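Local coordinates for protein lytic Polysaccharide Monooxygenase (Phytophthora infestans, PDB 6Z5Y) that probably cleaves pectin oxidatively at a bound copper ion, as the copper-binding domain of a larger secreted protein thought to promote plant infection, at residues I4-P9 with T87-R92; D105-L110 with P132-S137; M144-W149 with K165-L170. All blocks are in the same frame, centred on the assembly; numbering follows the deposited sequence. Where two conformers were deposited one is given.

The three contacts follow one another along the chain, each closing its own loop; none encloses or crosses another. Interaction 1 returns 87-92 to the N-terminal strand after a loop of 77 residues that carries helices 36-47 and 56-60. Interaction 2 closes a 21-residue excursion, with helix 115-119 and strand 129-130 inside it, and interaction 3 pairs the two strands of the long hairpin 143-155 and 158-170. Interaction 1 lies in the small three-stranded sheet, interaction 3 in the five-stranded one; contacts between them tie the two together. Asn166 OD1 of interaction 3 takes the N-H of Ile4, while Tyr135 of interaction 2 bonds Thr87 O through its hydroxyl and packs on Leu145 and Leu170.

Interaction 1: I4-P9 with T87-R92; sequences IAKPAP and TATFSR
A classic beta bulge sets the pairing of strand 4-6 with strand 88-90: Ala5 and Lys6 on one strand both face Thr89 on the other. The case illustrates how one extra residue is absorbed in an antiparallel pair. The carbonyl oxygen of Thr89 is gripped twice. Ala5 N reaches Thr89 O at 2.8 Å, nearly along the C=O axis, whereas Lys6 N lies 3.2 Å from Thr89 O, in the carbonyl plane on a lone pair. The curl of the chain at Ala5, with psi -27°, turns both N-H groups to the same acceptor. A return bond from Thr89 N to Lys6 O is 2.8 Å long and almost straight, at 169°. Alongside it, Ala88 CA lies 3.3 Å from Lys6 O in a CH...O contact.

Ala5 CB points toward the partner strand and rests 3.9 Å from Ser91 CA. Lys6 and Thr89 share a face, their CB atoms 4.0 Å apart, before the extended lysine chain leads away. Pro7, after its cis peptide, brings CD to 4.2 Å from Ala88 CB. The Ile4 and Phe90 side chains splay apart yet cross at about a right angle, Ile4 CG1 near Phe90 CD1. The Phe90 ring also meets Phe130, and Ser91 OG is hydrogen-bonded to Tyr3 N, so the pairing is tied to both the next strand and the chain terminus. The Phe90 side chain lies about 8 Å from the copper ion. A bulged strand just beyond His1 thus adjoins the copper site of His1, His96 and Tyr164, whose two histidines form the histidine brace typical of lytic polysaccharide monooxygenases.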
ATOM      1  N   ILE A   4      -2.579  -6.779   2.825  1.00  7.34           N
ATOM      2  CA  ILE A   4      -1.858  -7.233   4.026  0.80  7.53           C
ATOM      3  C   ILE A   4      -2.734  -8.256   4.732  1.00  7.05           C
ATOM      4  O   ILE A   4      -3.899  -7.964   5.080  1.00  7.68           O
ATOM      5  CB  ILE A   4      -1.463  -6.064   4.924  0.80  8.96           C
ATOM      6  CG1 ILE A   4      -0.361  -5.257   4.247  0.80  9.93           C
ATOM      7  CG2 ILE A   4      -1.047  -6.570   6.299  0.80  9.04           C
ATOM      8  CD1 ILE A   4       0.159  -4.117   5.076  0.80 10.06           C
ATOM      9  N   ALA A   5      -2.183  -9.438   4.918  1.00  6.81           N
ATOM     10  CA  ALA A   5      -2.900 -10.576   5.495  1.00  7.39           C
ATOM     11  C   ALA A   5      -2.580 -10.774   6.971  1.00  7.68           C
ATOM     12  O   ALA A   5      -3.417 -11.367   7.679  1.00  8.57           O
ATOM     13  CB  ALA A   5      -2.587 -11.822   4.720  1.00  8.49           C
ATOM     14  N   LYS A   6      -1.427 -10.358   7.421  1.00  7.46           N
ATOM     15  CA  LYS A   6      -1.013 -10.433   8.826  0.60  7.74           C
ATOM     16  C   LYS A   6      -0.332  -9.120   9.128  1.00  7.59           C
ATOM     17  O   LYS A   6       0.651  -8.796   8.489  1.00  8.48           O
ATOM     18  CB  LYS A   6      -0.061 -11.601   8.978  0.60  9.51           C
ATOM     19  CG  LYS A   6       0.203 -12.004  10.395  0.60 11.56           C
ATOM     20  CD  LYS A   6       1.020 -13.261  10.493  0.60 13.01           C
ATOM     21  CE  LYS A   6       1.161 -13.738  11.912  0.60 16.28           C
ATOM     22  NZ  LYS A   6       2.178 -14.803  11.995  0.60 17.31           N
ATOM     23  N   PRO A   7      -0.836  -8.317  10.062  1.00  7.35           N
ATOM     24  CA  PRO A   7      -2.047  -8.562  10.860  1.00  7.58           C
ATOM     25  C   PRO A   7      -3.302  -8.638   9.987  1.00  7.95           C
ATOM     26  O   PRO A   7      -3.350  -8.081   8.889  1.00  8.24           O
ATOM     27  CB  PRO A   7      -2.073  -7.359  11.804  1.00  8.09           C
ATOM     28  CG  PRO A   7      -1.357  -6.290  11.051  1.00  8.77           C
ATOM     29  CD  PRO A   7      -0.256  -7.000  10.306  1.00  7.77           C
ATOM     30  N   ALA A   8      -4.301  -9.349  10.485  1.00  8.25           N
ATOM     31  CA  ALA A   8      -5.444  -9.709   9.641  1.00  9.08           C
ATOM     32  C   ALA A   8      -6.412  -8.554   9.506  1.00  8.08           C
ATOM     33  O   ALA A   8      -6.932  -8.023  10.495  1.00  8.25           O
ATOM     34  CB  ALA A   8      -6.153 -10.883  10.231  1.00 11.29           C
ATOM     35  N   PRO A   9      -6.792  -8.225   8.266  1.00  8.67           N
ATOM     36  CA  PRO A   9      -7.853  -7.269   8.006  0.60  8.41           C
ATOM     37  C   PRO A   9      -9.237  -7.873   8.248  1.00  8.50           C
ATOM     38  O   PRO A   9      -9.397  -9.074   8.230  1.00  9.86           O
ATOM     39  CB  PRO A   9      -7.695  -7.018   6.507  0.60  9.76           C
ATOM     40  CG  PRO A   9      -7.197  -8.356   5.961  0.60 10.12           C
ATOM     41  CD  PRO A   9      -6.299  -8.879   7.042  0.60 10.52           C
ATOM     42  N   THR A  87       7.275  -7.578  11.414  1.00  8.01           N
ATOM     43  CA  THR A  87       6.899  -7.716  10.019  1.00  7.80           C
ATOM     44  C   THR A  87       5.411  -7.422   9.843  1.00  7.58           C
ATOM     45  O   THR A  87       4.626  -7.447  10.797  1.00  7.85           O
ATOM     46  CB  THR A  87       7.153  -9.119   9.477  1.00  9.33           C
ATOM     47  OG1 THR A  87       6.243 -10.077  10.030  1.00 10.33           O
ATOM     48  CG2 THR A  87       8.590  -9.557   9.643  1.00 10.41           C
ATOM     49  N   ALA A  88       5.037  -7.222   8.584  1.00  7.13           N
ATOM     50  CA  ALA A  88       3.662  -7.410   8.094  1.00  7.19           C
ATOM     51  C   ALA A  88       3.770  -8.350   6.907  1.00  7.56           C
ATOM     52  O   ALA A  88       4.744  -8.272   6.166  1.00  9.27           O
ATOM     53  CB  ALA A  88       2.997  -6.091   7.732  1.00  7.61           C
ATOM     54  N   THR A  89       2.794  -9.191   6.704  1.00  7.32           N
ATOM     55  CA  THR A  89       2.864 -10.182   5.632  1.00  7.43           C
ATOM     56  C   THR A  89       1.766  -9.923   4.616  1.00  6.78           C
ATOM     57  O   THR A  89       0.600  -9.791   4.988  1.00  7.18           O
ATOM     58  CB  THR A  89       2.742 -11.590   6.194  1.00  8.64           C
ATOM     59  OG1 THR A  89       3.703 -11.750   7.228  1.00 12.26           O
ATOM     60  CG2 THR A  89       2.982 -12.642   5.150  1.00  9.77           C
ATOM     61  N   PHE A  90       2.146  -9.886   3.349  1.00  7.08           N
ATOM     62  CA  PHE A  90       1.174  -9.720   2.271  1.00  7.25           C
ATOM     63  C   PHE A  90       0.454 -11.036   2.014  1.00  7.09           C
ATOM     64  O   PHE A  90       0.907 -12.134   2.389  1.00  8.01           O
ATOM     65  CB  PHE A  90       1.881  -9.228   1.010  1.00  7.89           C
ATOM     66  CG  PHE A  90       1.078  -8.297   0.127  1.00  7.45           C
ATOM     67  CD1 PHE A  90       0.371  -7.232   0.652  1.00  8.29           C
ATOM     68  CD2 PHE A  90       1.096  -8.475  -1.240  1.00  8.04           C
ATOM     69  CE1 PHE A  90      -0.290  -6.335  -0.174  1.00  8.55           C
ATOM     70  CE2 PHE A  90       0.468  -7.552  -2.056  1.00  9.65           C
ATOM     71  CZ  PHE A  90      -0.241  -6.502  -1.534  1.00  9.38           C
ATOM     72  N   SER A  91      -0.640 -10.950   1.278  1.00  7.20           N
ATOM     73  CA  SER A  91      -1.492 -12.129   1.022  1.00  7.39           C
ATOM     74  C   SER A  91      -0.888 -13.016  -0.064  1.00  7.79           C
ATOM     75  O   SER A  91      -1.323 -14.166  -0.173  1.00  8.38           O
ATOM     76  CB  SER A  91      -2.897 -11.702   0.630  1.00  8.22           C
ATOM     77  OG  SER A  91      -2.887 -11.022  -0.620  1.00  7.83           O
ATOM     78  N   ARG A  92       0.066 -12.500  -0.818  1.00  7.72           N
ATOM     79  CA  ARG A  92       0.666 -13.174  -1.966  1.00  7.98           C
ATOM     80  C   ARG A  92       1.969 -12.452  -2.230  1.00  7.96           C
ATOM     81  O   ARG A  92       2.373 -11.553  -1.453  1.00  8.65           O
ATOM     82  CB  ARG A  92      -0.298 -13.152  -3.165  1.00  8.41           C
ATOM     83  CG  ARG A  92      -0.691 -11.741  -3.587  1.00  8.52           C
ATOM     84  CD  ARG A  92      -1.279 -11.672  -4.987  1.00  9.65           C
ATOM     85  NE  ARG A  92      -2.485 -12.497  -5.091  1.00  9.51           N
ATOM     86  CZ  ARG A  92      -2.912 -13.079  -6.206  1.00 10.59           C
ATOM     87  NH1 ARG A  92      -2.279 -12.899  -7.338  1.00 11.79           N
ATOM     88  NH2 ARG A  92      -3.960 -13.861  -6.124  1.00 11.22           N
TER

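Interaction 2: D105-L110 with P132-S137; sequences DDKMVL and PVDYSS
Val109 and Val133 form the close-packed half of a contact between strand 107-110 and the loop 132-137, which runs in nearly the opposite direction. A strand and a loop here share an apolar patch but join their polar groups through water. Val109 CG2 touches Val133 CG1 at 3.9 Å, the two side chains crossing obliquely. The second branch of Val133 is used as well: its CG2 meets Leu110 CD1 at 4.1 Å, the leucine coming at about a right angle. Leu110 CD1 also lies 3.7 Å from Pro132 O. Val133 CG1 also sits over one face of the Tyr135 ring, 3.4 Å above its plane and offset toward the rim.

The other half is hydrated. Lys107, fully extended, ends with NZ 4.4 Å from Asp134 OD2, too far for a salt bridge. Two waters fill in: one accepts from Lys107 NZ and donates to Asp134 OD2 at 2.6 Å, and another links Lys107 NZ to the backbone of Asp134 and Ser137. Two more waters donate to Val109 O, one of them also donating to Pro132 O and the other accepting from Asp134 N. The carboxylate is fixed from its own loop by an Asx turn, in which Ser136 N reaches Asp134 OD1 at 2.9 Å, from the same face as the Ser136 hydroxyl.

Strand 107-112 is one of the two outermost strands of the five-stranded sheet, bulged where Val109 and Leu110 both face Ile102 of strand 100-104. Tyr135 carries the loop inward, onto Leu104 of that strand and Leu145 of strand 143-155.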
ATOM      1  N   ASP A 105      -1.406   4.774  12.717  1.00  7.06           N
ATOM      2  CA  ASP A 105      -1.965   6.128  12.871  1.00  7.08           C
ATOM      3  C   ASP A 105      -1.126   7.072  12.009  1.00  6.87           C
ATOM      4  O   ASP A 105      -0.964   6.808  10.795  1.00  6.97           O
ATOM      5  CB  ASP A 105      -2.163   6.491  14.343  1.00  7.74           C
ATOM      6  CG  ASP A 105      -3.112   5.523  15.049  1.00  8.37           C
ATOM      7  OD1 ASP A 105      -4.080   5.121  14.400  1.00  8.25           O
ATOM      8  OD2 ASP A 105      -2.876   5.258  16.249  1.00 10.18           O
ATOM      9  N   ASP A 106      -0.651   8.162  12.571  1.00  7.14           N
ATOM     10  CA  ASP A 106       0.072   9.220  11.837  1.00  7.64           C
ATOM     11  C   ASP A 106       1.599   9.009  11.820  1.00  7.36           C
ATOM     12  O   ASP A 106       2.286   9.934  11.450  1.00  8.94           O
ATOM     13  CB  ASP A 106      -0.313  10.589  12.372  1.00  7.49           C
ATOM     14  CG  ASP A 106      -0.195  10.738  13.875  1.00  7.80           C
ATOM     15  OD1 ASP A 106       0.368   9.816  14.517  1.00  9.44           O
ATOM     16  OD2 ASP A 106      -0.679  11.760  14.412  1.00  9.26           O
ATOM     17  N   LYS A 107       2.048   7.803  12.104  1.00  7.22           N
ATOM     18  CA  LYS A 107       3.484   7.467  12.022  1.00  7.90           C
ATOM     19  C   LYS A 107       3.715   6.580  10.820  1.00  7.29           C
ATOM     20  O   LYS A 107       3.178   5.457  10.752  1.00  7.61           O
ATOM     21  CB  LYS A 107       3.902   6.747  13.290  1.00  8.47           C
ATOM     22  CG  LYS A 107       5.382   6.424  13.372  1.00  9.88           C
ATOM     23  CD  LYS A 107       5.717   5.672  14.638  1.00 12.26           C
ATOM     24  CE  LYS A 107       7.152   5.258  14.795  1.00 15.30           C
ATOM     25  NZ  LYS A 107       7.364   4.540  16.077  0.50 13.43           N
ATOM     26  N   MET A 108       4.501   7.022   9.884  1.00  7.49           N
ATOM     27  CA  MET A 108       4.900   6.162   8.753  0.50  7.98           C
ATOM     28  C   MET A 108       6.000   5.221   9.268  1.00  8.41           C
ATOM     29  O   MET A 108       7.057   5.695   9.711  1.00 11.08           O
ATOM     30  CB  MET A 108       5.371   6.948   7.528  0.50  9.48           C
ATOM     31  CG  MET A 108       5.294   6.124   6.231  0.50 10.23           C
ATOM     32  SD  MET A 108       5.849   6.977   4.731  0.50 12.91           S
ATOM     33  CE  MET A 108       7.562   7.215   5.196  0.50 12.56           C
ATOM     34  N   VAL A 109       5.747   3.952   9.255  1.00  7.43           N
ATOM     35  CA  VAL A 109       6.669   2.947   9.802  1.00  7.47           C
ATOM     36  C   VAL A 109       7.409   2.182   8.730  1.00  7.82           C
ATOM     37  O   VAL A 109       8.422   1.558   9.073  1.00  9.20           O
ATOM     38  CB  VAL A 109       5.961   2.002  10.772  1.00  8.06           C
ATOM     39  CG1 VAL A 109       5.484   2.768  11.999  1.00  8.58           C
ATOM     40  CG2 VAL A 109       4.820   1.229  10.144  1.00  7.83           C
ATOM     41  N   LEU A 110       6.985   2.207   7.494  1.00  7.79           N
ATOM     42  CA  LEU A 110       7.693   1.514   6.417  1.00  7.99           C
ATOM     43  C   LEU A 110       7.350   2.223   5.120  1.00  8.19           C
ATOM     44  O   LEU A 110       6.191   2.620   4.905  1.00  8.13           O
ATOM     45  CB  LEU A 110       7.305   0.036   6.379  1.00  8.85           C
ATOM     46  CG  LEU A 110       7.916  -0.760   5.224  1.00  9.37           C
ATOM     47  CD1 LEU A 110       8.323  -2.142   5.685  1.00  9.96           C
ATOM     48  CD2 LEU A 110       6.972  -0.872   4.014  1.00 10.57           C
ATOM     49  N   PRO A 132      11.520  -3.646   8.101  1.00 11.14           N
ATOM     50  CA  PRO A 132      11.051  -3.790   9.482  1.00  9.91           C
ATOM     51  C   PRO A 132       9.786  -2.974   9.740  1.00  9.38           C
ATOM     52  O   PRO A 132       9.603  -1.914   9.143  1.00  9.78           O
ATOM     53  CB  PRO A 132      12.201  -3.211  10.320  1.00 10.78           C
ATOM     54  CG  PRO A 132      12.769  -2.106   9.382  1.00 12.31           C
ATOM     55  CD  PRO A 132      12.611  -2.663   7.992  1.00 11.99           C
ATOM     56  N   VAL A 133       8.931  -3.489  10.611  1.00  9.12           N
ATOM     57  CA  VAL A 133       7.722  -2.765  11.062  1.00  9.09           C
ATOM     58  C   VAL A 133       7.744  -2.748  12.585  1.00  9.64           C
ATOM     59  O   VAL A 133       7.594  -3.794  13.213  1.00 11.64           O
ATOM     60  CB  VAL A 133       6.430  -3.399  10.525  1.00  9.40           C
ATOM     61  CG1 VAL A 133       5.205  -2.596  10.995  1.00 10.01           C
ATOM     62  CG2 VAL A 133       6.453  -3.541   9.000  1.00  9.73           C
ATOM     63  N   ASP A 134       7.912  -1.568  13.149  1.00  9.36           N
ATOM     64  CA  ASP A 134       7.919  -1.378  14.599  1.00  9.82           C
ATOM     65  C   ASP A 134       6.497  -1.020  15.026  1.00  8.96           C
ATOM     66  O   ASP A 134       6.020   0.082  14.700  1.00 10.05           O
ATOM     67  CB  ASP A 134       8.911  -0.284  14.934  1.00 11.69           C
ATOM     68  CG  ASP A 134       8.994   0.034  16.413  1.00 13.77           C
ATOM     69  OD1 ASP A 134       8.313  -0.595  17.223  1.00 12.82           O
ATOM     70  OD2 ASP A 134       9.760   0.956  16.768  1.00 17.55           O
ATOM     71  N   TYR A 135       5.814  -1.905  15.724  1.00  8.72           N
ATOM     72  CA  TYR A 135       4.451  -1.696  16.202  1.00  8.51           C
ATOM     73  C   TYR A 135       4.389  -1.078  17.584  1.00  9.36           C
ATOM     74  O   TYR A 135       3.286  -0.950  18.154  1.00 10.03           O
ATOM     75  CB  TYR A 135       3.700  -3.023  16.225  1.00  8.29           C
ATOM     76  CG  TYR A 135       3.498  -3.653  14.877  1.00  8.01           C
ATOM     77  CD1 TYR A 135       2.450  -3.271  14.058  1.00  8.09           C
ATOM     78  CD2 TYR A 135       4.337  -4.668  14.426  1.00  8.03           C
ATOM     79  CE1 TYR A 135       2.240  -3.866  12.831  1.00  8.27           C
ATOM     80  CE2 TYR A 135       4.147  -5.260  13.191  1.00  8.09           C
ATOM     81  CZ  TYR A 135       3.074  -4.879  12.397  1.00  7.55           C
ATOM     82  OH  TYR A 135       2.825  -5.479  11.204  1.00  8.39           O
ATOM     83  N   SER A 136       5.516  -0.666  18.158  1.00  9.41           N
ATOM     84  CA  SER A 136       5.506  -0.247  19.569  1.00 10.05           C
ATOM     85  C   SER A 136       4.583   0.923  19.865  1.00 11.70           C
ATOM     86  O   SER A 136       4.033   0.979  20.983  1.00 13.59           O
ATOM     87  CB  SER A 136       6.889   0.076  20.058  1.00 11.34           C
ATOM     88  OG  SER A 136       7.502   1.116  19.317  1.00 12.11           O
ATOM     89  N   SER A 137       4.388   1.826  18.914  1.00 10.94           N
ATOM     90  CA  SER A 137       3.521   2.995  19.144  1.00 12.65           C
ATOM     91  C   SER A 137       2.069   2.574  19.365  1.00 13.97           C
ATOM     92  O   SER A 137       1.313   3.377  19.896  1.00 18.98           O
ATOM     93  CB  SER A 137       3.688   4.001  18.047  1.00 13.83           C
ATOM     94  OG  SER A 137       3.264   3.504  16.783  1.00 13.97           O
TER
HETATM   95  O   HOH W   1       5.549   2.246  16.211  1.00 12.38           O
HETATM   96  O   HOH W   2      10.064   3.176  15.390  1.00 25.44           O
HETATM   97  O   HOH W   3       9.092   0.666  11.647  1.00  9.85           O
HETATM   98  O   HOH W   4      10.669   0.323   8.088  1.00 11.36           O

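Interaction 3: M144-W149 with K165-L170; sequences MLRFYW and KNCIPL
Met144 and Pro169 lie side by side at one end of an antiparallel beta hairpin, strands 143-155 and 158-170, the latter also bearing the copper-site Tyr164. The hairpin shows how paired residues on adjacent strands pack against each other on each face of the sheet. Methionine bends at chi2 (62°), laying SD 3.5 Å from Pro169 N, while its methyl CE presses on Pro169 CB at 3.9 Å. The same face carries Arg146, whose guanidinium spreads over Met144 CG, and Cys167, whose SG lies 3.9 Å from Arg146 CG and is bonded to Cys70. Farther along, Tyr148 CD2 rests 3.9 Å from Lys165 CG, the two side chains crossing at a slant, while Lys165 NZ is hydrogen-bonded to Phe66 O and Glu68 O.

On the opposite face Leu145 CB sits 3.4 Å from Ile168 O and touches Ile168 CB and, at 4.1 Å, Leu170 CD1. Four backbone bonds, two each for the pairs Leu145-Ile168 and Phe147-Asn166, keep the strands in step. Beside the second pair, the Phe147 ring and the Asn166 amide point the same way with planes 32° apart. Asn166 OD1, the acceptor for Ile4 N, lies 3.7 Å from Phe147 CD2.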
ATOM      1  N   MET A 144      -4.568   2.307  14.161  1.00  7.50           N
ATOM      2  CA  MET A 144      -4.999   1.878  12.833  1.00  7.64           C
ATOM      3  C   MET A 144      -3.773   1.721  11.940  1.00  7.24           C
ATOM      4  O   MET A 144      -3.068   2.704  11.652  1.00  7.67           O
ATOM      5  CB  MET A 144      -5.933   2.916  12.216  1.00  7.60           C
ATOM      6  CG  MET A 144      -6.549   2.462  10.898  1.00  8.38           C
ATOM      7  SD  MET A 144      -7.570   0.994  11.035  1.00  8.57           S
ATOM      8  CE  MET A 144      -8.750   1.559  12.235  1.00  9.73           C
ATOM      9  N   LEU A 145      -3.563   0.501  11.464  1.00  6.70           N
ATOM     10  CA  LEU A 145      -2.559   0.285  10.404  1.00  6.51           C
ATOM     11  C   LEU A 145      -3.191   0.674   9.077  1.00  6.64           C
ATOM     12  O   LEU A 145      -4.318   0.306   8.787  1.00  7.25           O
ATOM     13  CB  LEU A 145      -2.114  -1.167  10.392  1.00  6.97           C
ATOM     14  CG  LEU A 145      -1.060  -1.499   9.323  1.00  7.23           C
ATOM     15  CD1 LEU A 145      -0.201  -2.686   9.759  1.00  8.74           C
ATOM     16  CD2 LEU A 145      -1.687  -1.824   7.969  1.00  8.11           C
ATOM     17  N   ARG A 146      -2.467   1.470   8.301  1.00  6.16           N
ATOM     18  CA  ARG A 146      -2.911   1.793   6.946  1.00  6.29           C
ATOM     19  C   ARG A 146      -1.818   1.437   5.969  1.00  6.72           C
ATOM     20  O   ARG A 146      -0.655   1.825   6.141  1.00  8.33           O
ATOM     21  CB  ARG A 146      -3.325   3.250   6.817  1.00  7.00           C
ATOM     22  CG  ARG A 146      -4.609   3.557   7.577  1.00  7.27           C
ATOM     23  CD  ARG A 146      -5.041   4.999   7.410  1.00  8.51           C
ATOM     24  NE  ARG A 146      -6.310   5.300   8.078  1.00  9.33           N
ATOM     25  CZ  ARG A 146      -6.449   5.630   9.364  1.00  8.40           C
ATOM     26  NH1 ARG A 146      -5.393   5.742  10.160  1.00  8.11           N
ATOM     27  NH2 ARG A 146      -7.653   5.872   9.857  1.00  9.94           N
ATOM     28  N   PHE A 147      -2.207   0.701   4.943  1.00  6.24           N
ATOM     29  CA  PHE A 147      -1.327   0.320   3.819  1.00  6.42           C
ATOM     30  C   PHE A 147      -1.783   1.063   2.592  1.00  6.27           C
ATOM     31  O   PHE A 147      -3.002   1.110   2.311  1.00  6.62           O
ATOM     32  CB  PHE A 147      -1.432  -1.185   3.601  1.00  7.07           C
ATOM     33  CG  PHE A 147      -0.693  -1.720   2.408  1.00  7.05           C
ATOM     34  CD1 PHE A 147       0.687  -1.680   2.384  1.00  7.92           C
ATOM     35  CD2 PHE A 147      -1.363  -2.189   1.292  1.00  8.07           C
ATOM     36  CE1 PHE A 147       1.368  -2.215   1.289  1.00  8.37           C
ATOM     37  CE2 PHE A 147      -0.688  -2.700   0.201  1.00  8.79           C
ATOM     38  CZ  PHE A 147       0.679  -2.711   0.202  1.00  8.75           C
ATOM     39  N   TYR A 148      -0.831   1.585   1.853  1.00  6.53           N
ATOM     40  CA  TYR A 148      -1.072   2.246   0.563  1.00  6.61           C
ATOM     41  C   TYR A 148      -0.079   1.688  -0.434  1.00  6.69           C
ATOM     42  O   TYR A 148       1.127   1.654  -0.134  1.00  7.62           O
ATOM     43  CB  TYR A 148      -0.870   3.742   0.681  1.00  7.40           C
ATOM     44  CG  TYR A 148      -1.771   4.456   1.652  1.00  7.45           C
ATOM     45  CD1 TYR A 148      -1.492   4.523   2.998  1.00  8.03           C
ATOM     46  CD2 TYR A 148      -2.922   5.097   1.195  1.00  8.65           C
ATOM     47  CE1 TYR A 148      -2.363   5.199   3.870  1.00  8.73           C
ATOM     48  CE2 TYR A 148      -3.787   5.769   2.038  1.00  8.72           C
ATOM     49  CZ  TYR A 148      -3.507   5.816   3.381  1.00  9.58           C
ATOM     50  OH  TYR A 148      -4.321   6.497   4.265  1.00 10.13           O
ATOM     51  N   TRP A 149      -0.566   1.387  -1.613  1.00  6.93           N
ATOM     52  CA  TRP A 149       0.299   0.884  -2.693  1.00  6.88           C
ATOM     53  C   TRP A 149      -0.223   1.485  -3.998  1.00  6.89           C
ATOM     54  O   TRP A 149      -1.408   1.326  -4.329  1.00  7.89           O
ATOM     55  CB  TRP A 149       0.270  -0.641  -2.737  1.00  7.46           C
ATOM     56  CG  TRP A 149       1.051  -1.318  -3.818  1.00  7.34           C
ATOM     57  CD1 TRP A 149       2.185  -0.890  -4.434  1.00  8.23           C
ATOM     58  CD2 TRP A 149       0.758  -2.620  -4.344  1.00  7.70           C
ATOM     59  NE1 TRP A 149       2.598  -1.825  -5.343  1.00  8.96           N
ATOM     60  CE2 TRP A 149       1.763  -2.917  -5.282  1.00  8.31           C
ATOM     61  CE3 TRP A 149      -0.236  -3.568  -4.082  1.00  8.03           C
ATOM     62  CZ2 TRP A 149       1.778  -4.131  -5.985  1.00  8.54           C
ATOM     63  CZ3 TRP A 149      -0.227  -4.747  -4.782  1.00  8.70           C
ATOM     64  CH2 TRP A 149       0.760  -5.031  -5.718  1.00  8.89           C
ATOM     65  N   LYS A 165      -5.449  -0.065  -0.987  1.00  6.75           N
ATOM     66  CA  LYS A 165      -5.518   0.504   0.342  1.00  6.35           C
ATOM     67  C   LYS A 165      -6.080  -0.530   1.286  1.00  6.55           C
ATOM     68  O   LYS A 165      -7.094  -1.158   0.991  1.00  6.85           O
ATOM     69  CB  LYS A 165      -6.416   1.740   0.358  1.00  7.17           C
ATOM     70  CG  LYS A 165      -5.803   2.963  -0.277  1.00  8.47           C
ATOM     71  CD  LYS A 165      -6.767   4.107  -0.450  1.00  8.50           C
ATOM     72  CE  LYS A 165      -7.612   3.935  -1.688  1.00  9.22           C
ATOM     73  NZ  LYS A 165      -8.727   4.914  -1.717  1.00  9.18           N
ATOM     74  N   ASN A 166      -5.447  -0.615   2.465  1.00  6.25           N
ATOM     75  CA  ASN A 166      -6.028  -1.393   3.573  1.00  6.62           C
ATOM     76  C   ASN A 166      -6.001  -0.521   4.823  1.00  6.41           C
ATOM     77  O   ASN A 166      -5.071   0.272   5.028  1.00  7.25           O
ATOM     78  CB  ASN A 166      -5.214  -2.652   3.878  1.00  6.73           C
ATOM     79  CG  ASN A 166      -4.958  -3.592   2.725  1.00  7.14           C
ATOM     80  OD1 ASN A 166      -3.954  -4.309   2.776  1.00  8.57           O
ATOM     81  ND2 ASN A 166      -5.843  -3.684   1.746  1.00  7.05           N
ATOM     82  N   CYS A 167      -6.973  -0.740   5.680  1.00  6.65           N
ATOM     83  CA  CYS A 167      -7.025  -0.205   7.044  1.00  6.72           C
ATOM     84  C   CYS A 167      -7.224  -1.428   7.933  1.00  6.96           C
ATOM     85  O   CYS A 167      -8.182  -2.153   7.711  1.00  8.51           O
ATOM     86  CB  CYS A 167      -8.189   0.762   7.248  1.00  7.99           C
ATOM     87  SG  CYS A 167      -7.994   2.244   6.247  1.00  9.13           S
ATOM     88  N   ILE A 168      -6.334  -1.593   8.917  1.00  6.29           N
ATOM     89  CA  ILE A 168      -6.363  -2.778   9.795  1.00  6.73           C
ATOM     90  C   ILE A 168      -6.223  -2.309  11.224  1.00  6.62           C
ATOM     91  O   ILE A 168      -5.152  -1.855  11.631  1.00  7.07           O
ATOM     92  CB  ILE A 168      -5.251  -3.773   9.437  1.00  7.59           C
ATOM     93  CG1 ILE A 168      -5.339  -4.171   7.954  1.00  8.71           C
ATOM     94  CG2 ILE A 168      -5.368  -4.980  10.339  1.00  9.17           C
ATOM     95  CD1 ILE A 168      -4.258  -5.117   7.483  1.00 10.69           C
ATOM     96  N   PRO A 169      -7.307  -2.374  12.019  1.00  7.16           N
ATOM     97  CA  PRO A 169      -7.210  -1.941  13.395  1.00  7.16           C
ATOM     98  C   PRO A 169      -6.373  -2.959  14.163  1.00  7.00           C
ATOM     99  O   PRO A 169      -6.578  -4.178  14.001  1.00  7.61           O
ATOM    100  CB  PRO A 169      -8.664  -1.933  13.884  1.00  8.49           C
ATOM    101  CG  PRO A 169      -9.373  -2.954  12.979  1.00  9.22           C
ATOM    102  CD  PRO A 169      -8.671  -2.834  11.637  1.00  8.67           C
ATOM    103  N   LEU A 170      -5.523  -2.455  15.052  1.00  7.45           N
ATOM    104  CA  LEU A 170      -4.649  -3.296  15.881  1.00  7.46           C
ATOM    105  C   LEU A 170      -4.945  -3.043  17.349  1.00  8.46           C
ATOM    106  O   LEU A 170      -5.262  -1.936  17.752  1.00  9.20           O
ATOM    107  CB  LEU A 170      -3.177  -3.016  15.608  1.00  8.02           C
ATOM    108  CG  LEU A 170      -2.748  -3.103  14.140  1.00  8.16           C
ATOM    109  CD1 LEU A 170      -1.252  -2.919  14.006  1.00  9.35           C
ATOM    110  CD2 LEU A 170      -3.144  -4.415  13.515  1.00  9.49           C
TER